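Local coordinates for protein endoglucanase, family GH5 (Zobellia galactanivorans, PDB 6GL2) that hydrolyses hemicellulose, probably mixed-linked beta-glucan among its substrates, as a glycoside hydrolase of family 5, and probably acts as an endoglucanase, at residues I318-R321 against W326-P329; W276-S281 against E285-H290; I306-D309 against E315-I318; A49-I54 against A92-E97. All blocks are in the same frame, centred on the assembly; numbering follows the deposited sequence.

In the fold
Taken from the N terminus, the four contacts follow one another without nesting or crossing. Interaction 4 comes first and pairs helix 48-57 with helix 82-96, neighbours on the outside of the eight-stranded barrel, across a span that includes strand 61-64. Interaction 2 closes the loop between strand 271-276 and helix 284-301. Interaction 3 closes the first turn of the segment after strand 304-307, and interaction 1 opens on the residue where it ends, I318, closing a second turn before helix 329-336. Interaction 3 touches 2 through backbone bonds, W276 to W308 and F280 to E315, while interaction 1 packs against interaction 4 through F319 and W326. Interactions 2 and 4 stay about 12 Å apart at nearest atoms.

Interaction 1: residues I318-R321 against W326-P329; sequences IFNR and WNYP
The loop between the last barrel strand, 304-307, and the C-terminal helix 329-336 doubles back where F319 faces W326, a single beta bridge with CA atoms 4.3 Å apart. The turn is held chiefly by I318 O. Y328 N, at the N-cap of the helix, reaches it at 3.1 Å in a nearly straight bond (173°) that lies in the carbonyl plane on a lone pair, while N327 N adds a bent, weak bond to the same oxygen. Around this polar core F319 covers the W326 indole. Its CB makes a CH-pi contact over the six-membered ring, and F319 CD1 stands 3.7 Å above the indole plane; with CG anti to the backbone N (chi1 178°), the phenyl edge is brought to the indole face, planes 53° apart. I318 CG1 touches W326 CZ3 at 4.0 Å. Replacing W326 by alanine would remove the indole that F319 and I318 rest on and would probably open a gap beside them. A water takes a weak bond from N327 ND2 and donates to F319 O. W326 is wedged between I54 and M57 of helix 48-57 and A332 of helix 329-336, and F319 also meets W25 of strand 24-26.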
loop_
_atom_site.group_PDB
_atom_site.type_symbol
_atom_site.label_atom_id
_atom_site.label_comp_id
_atom_site.label_asym_id
_atom_site.label_seq_id
_atom_site.Cartn_x
_atom_site.Cartn_y
_atom_site.Cartn_z
ATOM N N ILE A 318 2.824 -13.869 8.785
ATOM C CA ILE A 318 2.707 -15.214 8.246
ATOM C C ILE A 318 4.021 -15.820 7.775
ATOM O O ILE A 318 4.151 -17.052 7.711
ATOM C CB ILE A 318 1.611 -15.341 7.156
ATOM C CG1 ILE A 318 1.939 -14.495 5.940
ATOM C CG2 ILE A 318 0.273 -14.857 7.733
ATOM C CD1 ILE A 318 0.978 -14.736 4.791
ATOM N N PHE A 319 5.037 -14.964 7.611
ATOM C CA PHE A 319 6.429 -15.380 7.286
ATOM C C PHE A 319 7.319 -15.080 8.479
ATOM O O PHE A 319 7.203 -14.019 9.069
ATOM C CB PHE A 319 6.894 -14.599 6.085
ATOM C CG PHE A 319 8.324 -14.887 5.662
ATOM C CD1 PHE A 319 8.720 -16.178 5.295
ATOM C CD2 PHE A 319 9.286 -13.935 5.705
ATOM C CE1 PHE A 319 10.025 -16.427 4.920
ATOM C CE2 PHE A 319 10.605 -14.220 5.329
ATOM C CZ PHE A 319 10.991 -15.460 4.946
ATOM N N ASN A 320 8.209 -16.035 8.846
ATOM C CA ASN A 320 9.130 -15.831 9.895
ATOM C C ASN A 320 10.470 -15.311 9.331
ATOM O O ASN A 320 11.240 -16.039 8.702
ATOM C CB ASN A 320 9.388 -17.131 10.668
ATOM C CG ASN A 320 10.196 -16.900 11.877
ATOM O OD1 ASN A 320 11.141 -16.148 11.930
ATOM N ND2 ASN A 320 9.912 -17.745 12.940
ATOM N N ARG A 321 10.703 -14.022 9.468
ATOM C CA ARG A 321 11.920 -13.379 8.927
ATOM C C ARG A 321 13.195 -13.840 9.613
ATOM O O ARG A 321 14.255 -13.731 8.939
ATOM C CB ARG A 321 11.773 -11.834 9.023
ATOM C CG ARG A 321 10.587 -11.324 8.269
ATOM C CD ARG A 321 10.422 -9.842 8.384
ATOM N NE ARG A 321 9.079 -9.459 7.977
ATOM C CZ ARG A 321 8.587 -8.202 8.025
ATOM N NH1 ARG A 321 9.365 -7.154 8.264
ATOM N NH2 ARG A 321 7.304 -8.022 7.809
ATOM N N TRP A 326 7.835 -20.241 6.909
ATOM C CA TRP A 326 6.498 -19.698 7.046
ATOM C C TRP A 326 5.893 -20.135 8.313
ATOM O O TRP A 326 5.849 -21.325 8.671
ATOM C CB TRP A 326 5.619 -20.113 5.870
ATOM C CG TRP A 326 6.136 -19.503 4.599
ATOM C CD1 TRP A 326 7.119 -19.998 3.741
ATOM C CD2 TRP A 326 5.765 -18.243 4.015
ATOM N NE1 TRP A 326 7.412 -19.120 2.763
ATOM C CE2 TRP A 326 6.574 -18.052 2.852
ATOM C CE3 TRP A 326 4.783 -17.254 4.303
ATOM C CZ2 TRP A 326 6.511 -16.932 2.089
ATOM C CZ3 TRP A 326 4.749 -16.135 3.569
ATOM C CH2 TRP A 326 5.592 -15.960 2.428
ATOM N N ASN A 327 5.356 -19.204 9.097
ATOM C CA ASN A 327 4.556 -19.520 10.262
ATOM C C ASN A 327 3.225 -20.127 9.821
ATOM O O ASN A 327 2.744 -21.091 10.398
ATOM C CB ASN A 327 4.386 -18.247 11.141
ATOM C CG ASN A 327 5.755 -17.724 11.724
ATOM O OD1 ASN A 327 6.607 -18.489 12.019
ATOM N ND2 ASN A 327 5.967 -16.432 11.667
ATOM N N TYR A 328 2.597 -19.525 8.812
ATOM C CA TYR A 328 1.321 -19.894 8.287
ATOM C C TYR A 328 1.294 -20.084 6.791
ATOM O O TYR A 328 0.754 -19.269 6.035
ATOM C CB TYR A 328 0.193 -18.959 8.752
ATOM C CG TYR A 328 0.032 -18.944 10.261
ATOM C CD1 TYR A 328 -0.435 -20.095 10.898
ATOM C CD2 TYR A 328 0.311 -17.851 11.074
ATOM C CE1 TYR A 328 -0.598 -20.136 12.244
ATOM C CE2 TYR A 328 0.183 -17.872 12.461
ATOM C CZ TYR A 328 -0.257 -19.059 13.064
ATOM O OH TYR A 328 -0.414 -19.026 14.441
ATOM N N PRO A 329 2.017 -21.119 6.334
ATOM C CA PRO A 329 2.173 -21.281 4.894
ATOM C C PRO A 329 0.826 -21.432 4.165
ATOM O O PRO A 329 0.740 -21.057 3.009
ATOM C CB PRO A 329 2.987 -22.542 4.762
ATOM C CG PRO A 329 2.798 -23.281 6.009
ATOM C CD PRO A 329 2.654 -22.243 7.078
HETATM O O HOH W 1 5.746 -13.671 11.356
#

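Interaction 2: residues W276-S281 against E285-H290; sequences WGSTFS and EDRLAH
W276 meets H290 as the seventh strand of the TIM barrel gives way to its loop: the edge of the indole, at CZ3, comes 4.2 Å from H290 CE1. H290 belongs to helix 284-301, and its NE2 is bonded to F230 O. Its side chain lies about 7 Å from that of D248, seen to bind magnesium in this protein though not here. Further along, S278 is the polar heart. R287 grips it side-on, NH2 donating to S278 O at 2.8 Å and NE to S278 OG at 3.3 Å, both acceptors lying near the guanidinium plane; the bend of the arginine chain at chi3 (81°) turns the group to this double task. Water joins S278 OG to H290 ND1 and R287 O, tying the loop to the helix again. A leucine in place of R287 would remove both donors and would probably leave the buried S278 carbonyl without its strong partner and the loop less firmly fixed. After T279, the backbone passes over the arginine, F280 N standing 3.6 Å above one face of the R287 guanidinium. The F280 ring, at 69° to that group, presents its edge, with CD1 3.6 Å from R287 NH1.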
loop_
_atom_site.group_PDB
_atom_site.type_symbol
_atom_site.label_atom_id
_atom_site.label_comp_id
_atom_site.label_asym_id
_atom_site.label_seq_id
_atom_site.Cartn_x
_atom_site.Cartn_y
_atom_site.Cartn_z
ATOM N N TRP A 276 -4.720 -5.689 3.411
ATOM C CA TRP A 276 -5.849 -6.421 4.000
ATOM C C TRP A 276 -5.242 -7.546 4.794
ATOM O O TRP A 276 -4.010 -7.736 4.781
ATOM C CB TRP A 276 -6.793 -6.976 2.911
ATOM C CG TRP A 276 -6.158 -8.027 2.104
ATOM C CD1 TRP A 276 -5.222 -7.865 1.086
ATOM C CD2 TRP A 276 -6.305 -9.439 2.256
ATOM N NE1 TRP A 276 -4.817 -9.080 0.619
ATOM C CE2 TRP A 276 -5.457 -10.072 1.279
ATOM C CE3 TRP A 276 -7.148 -10.227 2.997
ATOM C CZ2 TRP A 276 -5.430 -11.470 1.109
ATOM C CZ3 TRP A 276 -7.102 -11.628 2.874
ATOM C CH2 TRP A 276 -6.289 -12.233 1.896
ATOM N N GLY A 277 -6.076 -8.306 5.509
ATOM C CA GLY A 277 -5.692 -9.474 6.237
ATOM C C GLY A 277 -6.344 -9.541 7.579
ATOM O O GLY A 277 -7.268 -8.752 7.834
ATOM N N SER A 278 -5.972 -10.550 8.357
ATOM C CA SER A 278 -6.581 -10.706 9.686
ATOM C C SER A 278 -5.532 -10.906 10.710
ATOM O O SER A 278 -4.546 -11.579 10.454
ATOM C CB SER A 278 -7.598 -11.893 9.689
ATOM O OG SER A 278 -6.936 -13.080 9.321
ATOM N N THR A 279 -5.738 -10.399 11.888
ATOM C CA THR A 279 -4.854 -10.606 13.020
ATOM C C THR A 279 -5.133 -12.020 13.595
ATOM O O THR A 279 -6.217 -12.577 13.404
ATOM C CB THR A 279 -5.076 -9.498 14.052
ATOM O OG1 THR A 279 -3.901 -9.417 14.890
ATOM C CG2 THR A 279 -6.391 -9.628 14.873
ATOM N N PHE A 280 -4.142 -12.580 14.206
ATOM C CA PHE A 280 -4.277 -13.863 14.809
ATOM C C PHE A 280 -5.168 -13.786 16.050
ATOM O O PHE A 280 -4.836 -13.132 17.023
ATOM C CB PHE A 280 -2.926 -14.461 15.225
ATOM C CG PHE A 280 -3.058 -15.867 15.706
ATOM C CD1 PHE A 280 -3.494 -16.876 14.866
ATOM C CD2 PHE A 280 -2.866 -16.120 17.035
ATOM C CE1 PHE A 280 -3.674 -18.164 15.361
ATOM C CE2 PHE A 280 -3.091 -17.424 17.529
ATOM C CZ PHE A 280 -3.433 -18.396 16.682
ATOM N N SER A 281 -6.251 -14.537 16.077
ATOM C CA SER A 281 -7.141 -14.577 17.265
ATOM C C SER A 281 -7.483 -16.004 17.679
ATOM O O SER A 281 -8.681 -16.375 17.813
ATOM C CB SER A 281 -8.445 -13.864 16.911
ATOM O OG SER A 281 -8.184 -12.487 16.628
ATOM N N GLU A 285 -8.291 -21.859 11.507
ATOM C CA GLU A 285 -9.121 -22.342 10.430
ATOM C C GLU A 285 -9.970 -21.220 9.775
ATOM O O GLU A 285 -10.128 -21.194 8.601
ATOM C CB GLU A 285 -10.025 -23.492 10.900
ATOM C CG GLU A 285 -9.268 -24.792 11.167
ATOM C CD GLU A 285 -8.945 -24.964 12.627
ATOM N N ASP A 286 -10.460 -20.364 10.620
ATOM C CA ASP A 286 -11.288 -19.276 10.097
ATOM C C ASP A 286 -10.409 -18.215 9.417
ATOM O O ASP A 286 -10.833 -17.648 8.399
ATOM C CB ASP A 286 -12.273 -18.692 11.133
ATOM C CG ASP A 286 -13.481 -19.638 11.493
ATOM O OD1 ASP A 286 -13.599 -20.795 11.028
ATOM O OD2 ASP A 286 -14.268 -19.138 12.328
ATOM N N ARG A 287 -9.198 -17.926 9.909
ATOM C CA ARG A 287 -8.281 -17.039 9.206
ATOM C C ARG A 287 -7.994 -17.553 7.817
ATOM O O ARG A 287 -7.912 -16.843 6.853
ATOM C CB ARG A 287 -6.964 -16.810 9.919
ATOM C CG ARG A 287 -7.011 -15.960 11.113
ATOM C CD ARG A 287 -5.583 -15.805 11.590
ATOM N NE ARG A 287 -4.687 -14.835 10.977
ATOM C CZ ARG A 287 -3.362 -14.768 11.130
ATOM N NH1 ARG A 287 -2.693 -15.799 11.527
ATOM N NH2 ARG A 287 -2.681 -13.637 10.884
ATOM N N LEU A 288 -7.761 -18.876 7.705
ATOM C CA LEU A 288 -7.497 -19.480 6.460
ATOM C C LEU A 288 -8.699 -19.397 5.497
ATOM O O LEU A 288 -8.542 -19.061 4.288
ATOM C CB LEU A 288 -7.137 -20.993 6.612
ATOM C CG LEU A 288 -6.788 -21.737 5.352
ATOM C CD1 LEU A 288 -5.692 -21.090 4.486
ATOM C CD2 LEU A 288 -6.460 -23.216 5.693
ATOM N N ALA A 289 -9.892 -19.728 5.993
ATOM C CA ALA A 289 -11.116 -19.612 5.194
ATOM C C ALA A 289 -11.334 -18.188 4.687
ATOM O O ALA A 289 -11.644 -17.980 3.547
ATOM C CB ALA A 289 -12.355 -20.040 5.984
ATOM N N HIS A 290 -11.134 -17.224 5.549
ATOM C CA HIS A 290 -11.292 -15.813 5.201
ATOM C C HIS A 290 -10.237 -15.428 4.130
ATOM O O HIS A 290 -10.563 -14.779 3.125
ATOM C CB HIS A 290 -11.096 -14.968 6.456
ATOM C CG HIS A 290 -11.071 -13.515 6.149
ATOM N ND1 HIS A 290 -9.878 -12.839 5.922
ATOM C CD2 HIS A 290 -12.082 -12.568 6.083
ATOM C CE1 HIS A 290 -10.167 -11.574 5.762
ATOM N NE2 HIS A 290 -11.523 -11.405 5.726
HETATM O O HOH W 2 -7.503 -14.013 6.898
#

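Interaction 3: residues I306-D309 against E315-I318; sequences IWWD and EFGI
D309 OD2 gathers several N-H groups: I318 N donates to it at 2.9 Å, from above the carboxylate plane, F319 N is also bonded to it, and W25 NE1 adds a weak bond. D309 OD1 takes its own hydrogen bond from G311 N, so the carboxylate is held at both oxygens and the segment after the eighth barrel strand is folded tightly around it. A second acceptor, F316 O, faces the indole edge. W307 NE1 donates to it at 3.1 Å, nearly straight (163°) and lying close to both the ring plane and the carbonyl plane, while D309 CA offers a longer C-H...O contact to the same oxygen. I318 then covers W307, its CD1 4.0 Å from the centroid of the five-membered ring, over the face, and its CG2 3.8 Å from W307 CZ2. The next tryptophan makes a T-shaped pair: the W308 indole turns its edge to the F316 face, CD1 lying 3.7 Å above the phenyl plane, with the rings at 70°. With chi1 at 179° the W308 side chain extends away from its backbone N, toward that face. Family 5 enzymes form their active-site cleft at the C-terminal ends of the barrel strands. W307 packs outward on I331 and I335 of helix 329-336, whereas W308 lies against N26 of strand 24-26 and R63 of strand 61-64.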
loop_
_atom_site.group_PDB
_atom_site.type_symbol
_atom_site.label_atom_id
_atom_site.label_comp_id
_atom_site.label_asym_id
_atom_site.label_seq_id
_atom_site.Cartn_x
_atom_site.Cartn_y
_atom_site.Cartn_z
ATOM N N ILE A 306 -2.969 -7.538 -1.542
ATOM C CA ILE A 306 -1.627 -7.452 -0.900
ATOM C C ILE A 306 -1.807 -7.618 0.592
ATOM O O ILE A 306 -2.223 -6.700 1.278
ATOM C CB ILE A 306 -0.880 -6.173 -1.311
ATOM C CG1 ILE A 306 -0.887 -5.909 -2.809
ATOM C CG2 ILE A 306 0.518 -6.269 -0.731
ATOM C CD1 ILE A 306 -0.013 -4.765 -3.268
ATOM N N TRP A 307 -1.486 -8.822 1.083
ATOM C CA TRP A 307 -1.610 -9.112 2.488
ATOM C C TRP A 307 -0.693 -8.266 3.355
ATOM O O TRP A 307 0.512 -8.059 3.004
ATOM C CB TRP A 307 -1.254 -10.597 2.725
ATOM C CG TRP A 307 -1.253 -11.058 4.148
ATOM C CD1 TRP A 307 -0.228 -10.962 5.090
ATOM C CD2 TRP A 307 -2.337 -11.686 4.870
ATOM N NE1 TRP A 307 -0.614 -11.479 6.282
ATOM C CE2 TRP A 307 -1.894 -11.874 6.231
ATOM C CE3 TRP A 307 -3.663 -12.040 4.545
ATOM C CZ2 TRP A 307 -2.659 -12.507 7.180
ATOM C CZ3 TRP A 307 -4.420 -12.672 5.517
ATOM C CH2 TRP A 307 -3.931 -12.881 6.791
ATOM N N TRP A 308 -1.168 -7.671 4.477
ATOM C CA TRP A 308 -0.361 -6.971 5.453
ATOM C C TRP A 308 0.332 -7.919 6.368
ATOM O O TRP A 308 -0.308 -8.644 7.110
ATOM C CB TRP A 308 -1.225 -5.952 6.287
ATOM C CG TRP A 308 -0.442 -5.263 7.286
ATOM C CD1 TRP A 308 -0.482 -5.379 8.633
ATOM C CD2 TRP A 308 0.568 -4.269 6.999
ATOM N NE1 TRP A 308 0.464 -4.616 9.206
ATOM C CE2 TRP A 308 1.097 -3.867 8.263
ATOM C CE3 TRP A 308 1.037 -3.672 5.862
ATOM C CZ2 TRP A 308 2.130 -2.946 8.356
ATOM C CZ3 TRP A 308 2.034 -2.707 5.957
ATOM C CH2 TRP A 308 2.527 -2.322 7.200
ATOM N N ASP A 309 1.671 -7.918 6.323
ATOM C CA ASP A 309 2.485 -8.811 7.204
ATOM C C ASP A 309 3.395 -7.936 8.026
ATOM O O ASP A 309 4.191 -7.179 7.452
ATOM C CB ASP A 309 3.289 -9.799 6.342
ATOM C CG ASP A 309 4.052 -10.809 7.157
ATOM O OD1 ASP A 309 4.769 -10.346 8.112
ATOM O OD2 ASP A 309 4.043 -12.048 6.918
ATOM N N GLU A 315 0.202 -11.394 15.460
ATOM C CA GLU A 315 -0.590 -10.362 14.829
ATOM C C GLU A 315 -0.777 -10.750 13.365
ATOM O O GLU A 315 -1.660 -11.528 13.080
ATOM C CB GLU A 315 0.104 -9.007 15.034
ATOM C CG GLU A 315 0.123 -8.629 16.492
ATOM C CD GLU A 315 0.855 -7.386 16.837
ATOM O OE1 GLU A 315 1.315 -6.646 15.927
ATOM O OE2 GLU A 315 1.055 -7.021 18.034
ATOM N N PHE A 316 -0.060 -10.120 12.398
ATOM C CA PHE A 316 -0.253 -10.314 10.996
ATOM C C PHE A 316 0.847 -11.096 10.285
ATOM O O PHE A 316 0.796 -11.324 9.062
ATOM C CB PHE A 316 -0.396 -8.923 10.319
ATOM C CG PHE A 316 -1.713 -8.229 10.612
ATOM C CD1 PHE A 316 -2.778 -8.486 9.853
ATOM C CD2 PHE A 316 -1.827 -7.387 11.688
ATOM C CE1 PHE A 316 -4.013 -7.840 10.089
ATOM C CE2 PHE A 316 -3.055 -6.802 11.968
ATOM C CZ PHE A 316 -4.126 -7.057 11.156
ATOM N N GLY A 317 1.869 -11.489 11.045
ATOM C CA GLY A 317 3.006 -12.129 10.448
ATOM C C GLY A 317 2.702 -13.585 10.049
ATOM O O GLY A 317 2.304 -14.429 10.906
ATOM N N ILE A 318 2.824 -13.869 8.785
ATOM C CA ILE A 318 2.707 -15.214 8.246
ATOM C C ILE A 318 4.021 -15.820 7.775
ATOM O O ILE A 318 4.151 -17.052 7.711
ATOM C CB ILE A 318 1.611 -15.341 7.156
ATOM C CG1 ILE A 318 1.939 -14.495 5.940
ATOM C CG2 ILE A 318 0.273 -14.857 7.733
ATOM C CD1 ILE A 318 0.978 -14.736 4.791
#

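Interaction 4: residues A49-I54 against A92-E97; sequences AMIDEI and ANFALE
I51 packs closely on F94 and A95, and this small apolar patch makes up nearly all of the contact. Its two branches divide the work. I51 CG1, lying beside the backbone N (chi1 -56°), reaches F94 CB at 3.9 Å. I51 CG2 rests on the helix backbone, 3.8 Å from A95 CA, and comes 4.1 Å from A95 CB. The isoleucine and phenylalanine side chains cross at about a right angle, and F94 meets I51 through CB and ring atom CD2. The small A95 is consistent with the close backbones, I51 CA and A95 CA being 6.3 Å apart. The two helices, 48-57 and 82-96, follow the first and second strands of the TIM barrel and stand side by side in its outer layer; beneath them A95 touches L62 and V102, on strands 61-64 and 101-105. Toward solvent the contact is looser and polar. D52, partly exposed, has no close partner on 92-97; its OD1 instead forms a salt bridge with K48 and a hydrogen bond with N98 ND2. That same amide also donates to F94 O, and F94 and E97 both touch K48.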
loop_
_atom_site.group_PDB
_atom_site.type_symbol
_atom_site.label_atom_id
_atom_site.label_comp_id
_atom_site.label_asym_id
_atom_site.label_seq_id
_atom_site.Cartn_x
_atom_site.Cartn_y
_atom_site.Cartn_z
ATOM N N ALA A 49 17.664 -12.909 1.183
ATOM C CA ALA A 49 17.223 -14.213 1.539
ATOM C C ALA A 49 15.768 -14.263 2.019
ATOM O O ALA A 49 14.997 -15.163 1.742
ATOM C CB ALA A 49 18.176 -14.846 2.593
ATOM N N MET A 50 15.331 -13.208 2.718
ATOM C CA MET A 50 13.951 -13.054 3.075
ATOM C C MET A 50 13.055 -12.870 1.873
ATOM O O MET A 50 12.061 -13.554 1.737
ATOM C CB MET A 50 13.733 -11.897 4.063
ATOM C CG MET A 50 14.424 -12.093 5.383
ATOM S SD MET A 50 14.424 -10.529 6.344
ATOM C CE MET A 50 15.677 -10.856 7.619
ATOM N N ILE A 51 13.401 -11.866 1.097
ATOM C CA ILE A 51 12.589 -11.623 -0.103
ATOM C C ILE A 51 12.523 -12.786 -1.054
ATOM O O ILE A 51 11.475 -13.087 -1.656
ATOM C CB ILE A 51 13.079 -10.336 -0.782
ATOM C CG1 ILE A 51 13.057 -9.136 0.169
ATOM C CG2 ILE A 51 12.222 -10.096 -2.046
ATOM C CD1 ILE A 51 11.742 -8.922 0.914
ATOM N N ASP A 52 13.610 -13.561 -1.165
ATOM C CA ASP A 52 13.616 -14.752 -1.975
ATOM C C ASP A 52 12.510 -15.725 -1.562
ATOM O O ASP A 52 11.854 -16.294 -2.443
ATOM C CB ASP A 52 14.965 -15.545 -1.791
ATOM C CG ASP A 52 16.133 -14.857 -2.444
ATOM O OD1 ASP A 52 16.045 -13.930 -3.265
ATOM O OD2 ASP A 52 17.284 -15.271 -2.054
ATOM N N GLU A 53 12.260 -15.866 -0.265
ATOM C CA GLU A 53 11.218 -16.770 0.162
ATOM C C GLU A 53 9.831 -16.255 -0.226
ATOM O O GLU A 53 8.899 -17.037 -0.528
ATOM C CB GLU A 53 11.218 -16.970 1.641
ATOM C CG GLU A 53 12.478 -17.702 2.099
ATOM C CD GLU A 53 12.704 -19.029 1.368
ATOM O OE1 GLU A 53 11.730 -19.789 1.201
ATOM O OE2 GLU A 53 13.853 -19.317 0.971
ATOM N N ILE A 54 9.628 -14.954 -0.177
ATOM C CA ILE A 54 8.335 -14.329 -0.596
ATOM C C ILE A 54 8.089 -14.694 -2.043
ATOM O O ILE A 54 6.966 -15.077 -2.451
ATOM C CB ILE A 54 8.359 -12.815 -0.368
ATOM C CG1 ILE A 54 8.734 -12.484 1.108
ATOM C CG2 ILE A 54 6.992 -12.194 -0.715
ATOM C CD1 ILE A 54 7.874 -13.095 2.164
ATOM N N ALA A 92 14.317 -2.816 -2.644
ATOM C CA ALA A 92 13.615 -2.849 -3.917
ATOM C C ALA A 92 14.260 -3.795 -4.929
ATOM O O ALA A 92 13.616 -4.541 -5.659
ATOM C CB ALA A 92 13.478 -1.448 -4.500
ATOM N N ASN A 93 15.585 -3.691 -5.008
ATOM C CA ASN A 93 16.345 -4.581 -5.917
ATOM C C ASN A 93 16.283 -5.996 -5.519
ATOM O O ASN A 93 16.208 -6.848 -6.410
ATOM C CB ASN A 93 17.807 -4.125 -6.050
ATOM C CG ASN A 93 17.890 -3.042 -7.052
ATOM O OD1 ASN A 93 17.952 -1.929 -6.743
ATOM N ND2 ASN A 93 17.609 -3.387 -8.317
ATOM N N PHE A 94 16.173 -6.337 -4.243
ATOM C CA PHE A 94 15.997 -7.734 -3.825
ATOM C C PHE A 94 14.747 -8.295 -4.527
ATOM O O PHE A 94 14.713 -9.456 -4.960
ATOM C CB PHE A 94 15.788 -7.931 -2.361
ATOM C CG PHE A 94 16.917 -7.509 -1.454
ATOM C CD1 PHE A 94 18.216 -7.451 -1.842
ATOM C CD2 PHE A 94 16.623 -7.185 -0.138
ATOM C CE1 PHE A 94 19.257 -7.068 -0.926
ATOM C CE2 PHE A 94 17.623 -6.793 0.721
ATOM C CZ PHE A 94 18.865 -6.778 0.289
ATOM N N ALA A 95 13.663 -7.564 -4.509
ATOM C CA ALA A 95 12.389 -7.914 -5.145
ATOM C C ALA A 95 12.470 -7.958 -6.655
ATOM O O ALA A 95 12.033 -8.909 -7.329
ATOM C CB ALA A 95 11.267 -7.041 -4.658
ATOM N N LEU A 96 13.000 -6.880 -7.224
ATOM C CA LEU A 96 13.109 -6.814 -8.676
ATOM C C LEU A 96 13.928 -7.917 -9.246
ATOM O O LEU A 96 13.572 -8.502 -10.307
ATOM C CB LEU A 96 13.682 -5.446 -9.168
ATOM C CG LEU A 96 12.774 -4.239 -8.858
ATOM C CD1 LEU A 96 13.587 -2.914 -8.994
ATOM C CD2 LEU A 96 11.465 -4.212 -9.704
ATOM N N GLU A 97 14.989 -8.316 -8.593
ATOM C CA GLU A 97 15.864 -9.483 -8.969
ATOM C C GLU A 97 15.153 -10.793 -8.945
ATOM O O GLU A 97 15.588 -11.774 -9.585
ATOM C CB GLU A 97 17.067 -9.561 -8.033
ATOM C CG GLU A 97 18.078 -8.452 -8.280
ATOM C CD GLU A 97 18.975 -8.127 -7.133
ATOM O OE1 GLU A 97 19.011 -8.876 -6.139
ATOM O OE2 GLU A 97 19.633 -7.059 -7.318
#